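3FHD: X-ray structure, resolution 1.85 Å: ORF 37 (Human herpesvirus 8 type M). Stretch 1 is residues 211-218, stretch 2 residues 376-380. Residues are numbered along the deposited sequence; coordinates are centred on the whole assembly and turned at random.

Stretch 1 211-218: TLLATLLH
Stretch 2 (376-380) QISIK

No hydrogen bond joins these two stretches: a helical stretch and a largely extended segment, whose touching residues are at least 161 apart in sequence, meet through van der Waals contact alone, burying just 199 Å² with both sides summed. The rule to read from it is economy, since one leucine, Leu-216, supplies most of what the helix gives.

The helix enters from earlier in the chain and is helical from Thr-211 through Leu-216, with phi/psi close to -60/-45 at Thr-211 to Ala-214. It then loosens: Thr-215 lies at -82/-37 and Leu-216 at -104/-30, followed by Leu-217 at -99/-32 and His-218 at -131/52. Regular pairing holds at first, with Thr-215 N to Thr-211 O at 2.9 Å and Leu-216 N to Leu-212 O at 2.9 Å. After that a pi-type turn spans 213-217. Leu-217 N lies 3.2 Å from Leu-213 O and makes a weak second bond to Leu-212 O at 3.4 Å, while His-218 N reaches back five residues to Leu-213 O at 2.9 Å. Thr-215, chi1 m, also folds its hydroxyl back on the helix, Thr-215 OG1 giving a weak bond to Thr-211 O at 3.0 Å.

The opposing segment is extended through Ile-379. Gln-376 (-75/128) and Ile-377 (-112/113) lead to an almost fully stretched Ser-378 (-134/-180), and a strand begins at Ile-379 (-75/125); at Lys-380 (-91/-44) psi turns to -44° while the strand continues. Register is set by Leu-216 and Ser-378, whose CA atoms stand 7.0 Å apart. That spacing is close enough for a leucine side chain to lie against backbone.

Leu-216 does exactly this. Its CA-to-CB bond points toward the segment, and the m,t rotamer (chi1 -51°, chi2 178°) carries Leu-216 CD1 to 4.0 Å from Ser-378 CA and 4.1 Å from Ile-377 O. The methyl thus packs on main chain, so contact at Ser-378 does not depend on a large side chain there. Ser-378 itself, chi1 p, sets its CA-to-CB bond sideways.

Ile-379 is the segment's main contributor. Its CA-to-CB bond is sideways, but the m,t rotamer (chi1 -62°, chi2 168°) brings the end of the side chain nearer the helix. There Ile-379 CD1 lies 3.9 Å from Leu-216 O and 4.0 Å from Leu-216 CB. The same Ile-379 CD1 is 4.4 Å from Leu-217 CD1; Leu-217 starts sideways and reaches in through an unusual chi1 of -92° with chi2 at 56° (p).

One turn earlier, Leu-212 is a lighter partner. It too starts sideways, and its m,t side chain sets Leu-212 CD2 4.5 Å from CG2 of Ile-377, also m,t. Both residues are buried in the assembly, although this touch is slight. Leu-212 and Leu-216, four apart on the helix, therefore both address the segment, with Leu-217 joining at the far end. Thr-211, Leu-213, Ala-214, Thr-215 and His-218 make no contact across, nor do Gln-376 and Lys-380 at the segment's ends.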

# COMPACT_ATOMS: atom_id res chain seq x y z
N THR A 211 0.77 5.12 15.42
CA THR A 211 0.39 5.72 16.73
C THR A 211 0.72 7.21 16.85
O THR A 211 -0.09 7.98 17.39
CB THR A 211 0.99 4.96 17.92
OG1 THR A 211 0.70 3.57 17.78
CG2 THR A 211 0.36 5.45 19.26
N LEU A 212 1.90 7.60 16.37
CA LEU A 212 2.30 9.01 16.30
C LEU A 212 1.37 9.88 15.45
O LEU A 212 0.98 10.98 15.87
CB LEU A 212 3.74 9.15 15.79
CG LEU A 212 4.88 8.63 16.68
CD1 LEU A 212 6.17 8.43 15.89
CD2 LEU A 212 5.12 9.56 17.88
N LEU A 213 1.02 9.39 14.26
CA LEU A 213 0.10 10.09 13.36
C LEU A 213 -1.27 10.24 14.01
O LEU A 213 -1.83 11.35 14.08
CB LEU A 213 0.00 9.34 12.00
CG LEU A 213 1.30 9.26 11.18
CD1 LEU A 213 1.21 8.41 9.88
CD2 LEU A 213 1.82 10.67 10.86
N ALA A 214 -1.80 9.13 14.52
CA ALA A 214 -3.13 9.08 15.12
C ALA A 214 -3.25 9.96 16.39
O ALA A 214 -4.19 10.78 16.52
CB ALA A 214 -3.48 7.63 15.44
N THR A 215 -2.29 9.81 17.29
CA THR A 215 -2.29 10.48 18.59
C THR A 215 -1.78 11.93 18.58
O THR A 215 -2.29 12.80 19.33
CB THR A 215 -1.45 9.65 19.58
OG1 THR A 215 -2.00 8.33 19.66
CG2 THR A 215 -1.45 10.29 20.97
N LEU A 216 -0.76 12.21 17.78
CA LEU A 216 -0.11 13.52 17.85
C LEU A 216 -0.46 14.47 16.72
O LEU A 216 -0.46 15.68 16.93
CB LEU A 216 1.41 13.40 18.01
CG LEU A 216 1.95 12.48 19.13
CD1 LEU A 216 3.46 12.45 19.11
CD2 LEU A 216 1.44 12.88 20.54
N LEU A 217 -0.76 13.93 15.55
CA LEU A 217 -1.12 14.77 14.39
C LEU A 217 -2.62 14.86 14.17
O LEU A 217 -3.11 15.86 13.68
CB LEU A 217 -0.46 14.27 13.09
CG LEU A 217 0.90 14.86 12.69
CD1 LEU A 217 1.94 14.67 13.80
CD2 LEU A 217 1.41 14.22 11.37
N HIS A 218 -3.35 13.80 14.51
CA HIS A 218 -4.79 13.79 14.24
C HIS A 218 -5.60 13.38 15.47
O HIS A 218 -6.44 12.48 15.41
CB HIS A 218 -5.08 12.90 13.02
CG HIS A 218 -4.42 13.36 11.76
ND1 HIS A 218 -4.89 14.43 11.02
CD2 HIS A 218 -3.34 12.89 11.09
CE1 HIS A 218 -4.13 14.60 9.95
NE2 HIS A 218 -3.18 13.67 9.97
N GLN A 376 6.73 9.40 28.52
CA GLN A 376 5.91 10.06 27.51
C GLN A 376 6.69 10.61 26.32
O GLN A 376 7.66 11.37 26.48
CB GLN A 376 5.01 11.15 28.11
CG GLN A 376 3.85 11.55 27.19
CD GLN A 376 2.74 12.27 27.92
OE1 GLN A 376 1.59 11.80 27.94
NE2 GLN A 376 3.07 13.40 28.54
N ILE A 377 6.22 10.23 25.13
CA ILE A 377 6.76 10.74 23.87
C ILE A 377 5.69 11.59 23.20
O ILE A 377 4.66 11.08 22.76
CB ILE A 377 7.20 9.59 22.91
CG1 ILE A 377 8.31 8.74 23.56
CG2 ILE A 377 7.63 10.18 21.55
CD1 ILE A 377 8.49 7.33 22.95
N SER A 378 5.97 12.89 23.13
CA SER A 378 5.08 13.86 22.49
C SER A 378 5.92 14.77 21.59
O SER A 378 7.14 14.60 21.50
CB SER A 378 4.32 14.66 23.56
OG SER A 378 5.23 15.27 24.46
N ILE A 379 5.29 15.73 20.92
CA ILE A 379 6.02 16.66 20.04
C ILE A 379 6.77 17.66 20.91
O ILE A 379 6.16 18.29 21.78
CB ILE A 379 5.08 17.38 19.03
CG1 ILE A 379 4.40 16.36 18.11
CG2 ILE A 379 5.81 18.43 18.21
CD1 ILE A 379 3.24 16.94 17.29
N LYS A 380 8.09 17.77 20.70
CA LYS A 380 8.92 18.78 21.36
C LYS A 380 9.00 20.05 20.51
O LYS A 380 8.92 21.15 21.04
CB LYS A 380 10.35 18.25 21.58
CG LYS A 380 11.26 19.22 22.33
CD LYS A 380 12.70 19.02 21.97
CE LYS A 380 13.60 19.83 22.90
NZ LYS A 380 13.75 21.26 22.50